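Local coordinates for protein SusD homolog (Bacteroides thetaiotaomicron VPI-5482, PDB 3IV0) that probably binds glycans at the outer membrane, as a SusD-family lipoprotein of a nutrient-uptake system, though its own ligand is not known, at residues V217-Q222 with G457-P462. Sequence-based numbering, arbitrary orientation.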
ATOM      1  N   VAL A 217       2.026   7.020  15.406  1.00  9.37           N
ATOM      2  CA  VAL A 217       2.906   8.163  15.686  1.00 10.78           C
ATOM      3  C   VAL A 217       2.184   9.468  15.389  1.00 10.36           C
ATOM      4  O   VAL A 217       2.295  10.426  16.152  1.00 12.44           O
ATOM      5  CB  VAL A 217       4.215   8.080  14.836  1.00 10.12           C
ATOM      6  CG1 VAL A 217       4.916   9.470  14.765  1.00 12.13           C
ATOM      7  CG2 VAL A 217       5.135   7.029  15.423  1.00 10.55           C
ATOM      8  N   GLN A 218       1.431   9.530  14.293  1.00 10.09           N
ATOM      9  CA  GLN A 218       0.748  10.734  13.874  1.00 10.58           C
ATOM     10  C   GLN A 218      -0.516  10.985  14.686  1.00 10.95           C
ATOM     11  O   GLN A 218      -0.818  12.125  15.051  1.00 11.37           O
ATOM     12  CB  GLN A 218       0.342  10.615  12.403  1.00 11.75           C
ATOM     13  CG  GLN A 218      -0.430  11.814  11.860  1.00 12.39           C
ATOM     14  CD  GLN A 218       0.321  13.132  11.962  1.00 16.10           C
ATOM     15  OE1 GLN A 218       1.556  13.214  11.770  1.00 16.41           O
ATOM     16  NE2 GLN A 218      -0.434  14.180  12.233  1.00 16.79           N
ATOM     17  N   PHE A 219      -1.298   9.945  14.937  1.00 10.12           N
ATOM     18  CA  PHE A 219      -2.641  10.105  15.479  1.00 11.62           C
ATOM     19  C   PHE A 219      -2.764   9.826  16.961  1.00 11.41           C
ATOM     20  O   PHE A 219      -3.811  10.074  17.546  1.00 12.96           O
ATOM     21  CB  PHE A 219      -3.641   9.320  14.623  1.00 10.31           C
ATOM     22  CG  PHE A 219      -3.777   9.887  13.253  1.00 11.62           C
ATOM     23  CD1 PHE A 219      -4.514  11.022  13.054  1.00 12.10           C
ATOM     24  CD2 PHE A 219      -3.127   9.327  12.174  1.00 10.32           C
ATOM     25  CE1 PHE A 219      -4.628  11.575  11.796  1.00 12.95           C
ATOM     26  CE2 PHE A 219      -3.238   9.882  10.919  1.00 10.54           C
ATOM     27  CZ  PHE A 219      -3.994  11.005  10.741  1.00 11.44           C
ATOM     28  N   ASP A 220      -1.705   9.300  17.571  1.00 11.40           N
ATOM     29  CA  ASP A 220      -1.592   9.182  19.024  1.00 11.58           C
ATOM     30  C   ASP A 220      -0.185   9.644  19.442  1.00 10.99           C
ATOM     31  O   ASP A 220       0.589   8.934  20.089  1.00 11.95           O
ATOM     32  CB  ASP A 220      -1.853   7.765  19.460  1.00 11.04           C
ATOM     33  CG  ASP A 220      -1.950   7.616  20.966  1.00 13.03           C
ATOM     34  OD1 ASP A 220      -2.543   8.511  21.626  1.00 17.52           O
ATOM     35  OD2 ASP A 220      -1.469   6.602  21.499  1.00 12.94           O
ATOM     36  N   ALA A 221       0.111  10.870  19.075  1.00 13.30           N
ATOM     37  CA  ALA A 221       1.464  11.378  19.184  1.00 13.86           C
ATOM     38  C   ALA A 221       2.021  11.417  20.596  1.00 13.87           C
ATOM     39  O   ALA A 221       3.237  11.417  20.775  1.00 14.06           O
ATOM     40  CB  ALA A 221       1.554  12.748  18.556  1.00 15.76           C
ATOM     41  N   GLN A 222       1.179  11.447  21.605  1.00 14.65           N
ATOM     42  CA  GLN A 222       1.741  11.478  22.962  1.00 16.31           C
ATOM     43  C   GLN A 222       2.566  10.238  23.242  1.00 16.65           C
ATOM     44  O   GLN A 222       3.457  10.263  24.101  1.00 19.74           O
ATOM     45  CB  GLN A 222       0.651  11.596  24.019  1.00 18.95           C
ATOM     46  CG  GLN A 222      -0.215  10.399  24.149  1.00 25.87           C
ATOM     47  N   GLY A 457     -10.219  16.458   9.352  1.00 12.45           N
ATOM     48  CA  GLY A 457     -10.504  15.230   8.626  1.00 11.14           C
ATOM     49  C   GLY A 457     -10.471  15.330   7.123  1.00 13.18           C
ATOM     50  O   GLY A 457     -10.938  14.407   6.421  1.00 11.87           O
ATOM     51  N   ALA A 458      -9.902  16.390   6.558  1.00 10.68           N
ATOM     52  CA  ALA A 458      -9.801  16.517   5.109  1.00 11.20           C
ATOM     53  C   ALA A 458      -8.844  15.532   4.454  1.00 11.40           C
ATOM     54  O   ALA A 458      -8.748  15.502   3.232  1.00 10.98           O
ATOM     55  CB  ALA A 458      -9.434  17.962   4.684  1.00 12.35           C
ATOM     56  N   TRP A 459      -8.115  14.747   5.245  1.00  9.66           N
ATOM     57  CA  TRP A 459      -7.269  13.664   4.689  1.00  9.87           C
ATOM     58  C   TRP A 459      -8.081  12.379   4.433  1.00 10.00           C
ATOM     59  O   TRP A 459      -7.568  11.473   3.784  1.00  9.84           O
ATOM     60  CB  TRP A 459      -6.088  13.380   5.612  1.00 10.53           C
ATOM     61  CG  TRP A 459      -6.475  12.929   6.960  1.00  9.06           C
ATOM     62  CD1 TRP A 459      -6.652  13.702   8.042  1.00 12.27           C
ATOM     63  CD2 TRP A 459      -6.729  11.571   7.406  1.00  9.71           C
ATOM     64  NE1 TRP A 459      -7.008  12.949   9.125  1.00 10.91           N
ATOM     65  CE2 TRP A 459      -7.052  11.629   8.759  1.00  8.89           C
ATOM     66  CE3 TRP A 459      -6.705  10.318   6.783  1.00  8.45           C
ATOM     67  CZ2 TRP A 459      -7.345  10.476   9.529  1.00  9.15           C
ATOM     68  CZ3 TRP A 459      -6.954   9.218   7.535  1.00  9.26           C
ATOM     69  CH2 TRP A 459      -7.306   9.295   8.867  1.00 10.75           C
ATOM     70  N   THR A 460      -9.315  12.298   4.934  1.00  9.56           N
ATOM     71  CA  THR A 460     -10.142  11.096   4.740  1.00  9.82           C
ATOM     72  C   THR A 460     -10.888  11.156   3.416  1.00 10.18           C
ATOM     73  O   THR A 460     -11.030  12.227   2.831  1.00 11.51           O
ATOM     74  CB  THR A 460     -11.183  10.924   5.838  1.00 10.22           C
ATOM     75  OG1 THR A 460     -12.139  12.007   5.766  1.00 11.78           O
ATOM     76  CG2 THR A 460     -10.505  10.834   7.217  1.00 12.37           C
ATOM     77  N   TRP A 461     -11.339   9.993   2.939  1.00 11.07           N
ATOM     78  CA  TRP A 461     -12.349   9.889   1.899  1.00 10.82           C
ATOM     79  C   TRP A 461     -13.738  10.163   2.462  1.00 10.26           C
ATOM     80  O   TRP A 461     -14.015   9.806   3.573  1.00 11.35           O
ATOM     81  CB  TRP A 461     -12.324   8.467   1.280  1.00 10.88           C
ATOM     82  CG  TRP A 461     -11.204   8.251   0.345  1.00  9.66           C
ATOM     83  CD1 TRP A 461      -9.892   8.120   0.663  1.00 10.72           C
ATOM     84  CD2 TRP A 461     -11.266   8.222  -1.098  1.00 10.94           C
ATOM     85  NE1 TRP A 461      -9.144   7.958  -0.468  1.00 11.09           N
ATOM     86  CE2 TRP A 461      -9.961   8.022  -1.567  1.00 11.55           C
ATOM     87  CE3 TRP A 461     -12.318   8.288  -2.029  1.00 11.87           C
ATOM     88  CZ2 TRP A 461      -9.658   7.953  -2.919  1.00 11.79           C
ATOM     89  CZ3 TRP A 461     -12.032   8.221  -3.347  1.00 13.27           C
ATOM     90  CH2 TRP A 461     -10.715   8.061  -3.795  1.00 11.63           C
ATOM     91  N   PRO A 462     -14.627  10.751   1.633  1.00 11.00           N
ATOM     92  CA  PRO A 462     -16.020  10.741   2.005  1.00 12.19           C
ATOM     93  C   PRO A 462     -16.508   9.319   2.201  1.00 11.23           C
ATOM     94  O   PRO A 462     -16.032   8.429   1.505  1.00 12.55           O
ATOM     95  CB  PRO A 462     -16.720  11.384   0.796  1.00 13.94           C
ATOM     96  CG  PRO A 462     -15.629  12.157   0.068  1.00 13.57           C
ATOM     97  CD  PRO A 462     -14.398  11.355   0.315  1.00 12.96           C
TER
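A single pair of aromatic rings, Phe219 and Trp459, links segments whose closest CA atoms, those of Phe219 and Gly457, are 11.6 Å apart. The two side chains reach out from opposite directions and bury only 90 Å² between the segments. Phe219, in the last turn of helix 202-219, touches with the far end of its ring: CZ lies 3.6 Å from Trp459 CZ2, and CE1 is 3.8 Å from Trp459 NE1. Phe219 CZ stands over one face of the indole, displaced toward the rim, with the ring planes inclined at 39°, an oblique pair. The opposite indole face is covered by Thr460 CG2, 3.6 Å above its centre, so Trp459 is held between a methyl group and a phenyl ring.

Gly457, with positive phi, closes helix 451-455 in a Schellman motif, and a type I turn runs from Gly457 to Thr460. Gly457 O accepts both Thr460 N and Thr460 OG1, the latter at 2.8 Å, which steadies the threonine whose methyl backs the indole. At Trp459, CG stands between the backbone N and carbonyl carbon (chi1 61°), directing the indole toward Phe219 at the end of helix 202-219. Met162 of helix 162-167 touches both rings, and Phe454 meets the indole as well, making this a small apolar cluster where helices 202-219, 162-167 and 451-455 and the loop after the last come together. The contact thus ties a helix end to a loop near the C-terminus, some 235 residues later in the SusD-family chain. A leucine in place of Trp459 would probably open a gap between Phe219 and Thr460 CG2, leaving the phenyl ring without its flat partner. The join relies on dispersion and apolar burial between carbon-rich surfaces, whereas two hydrogen bonds to Gly457 O hold the turn behind it.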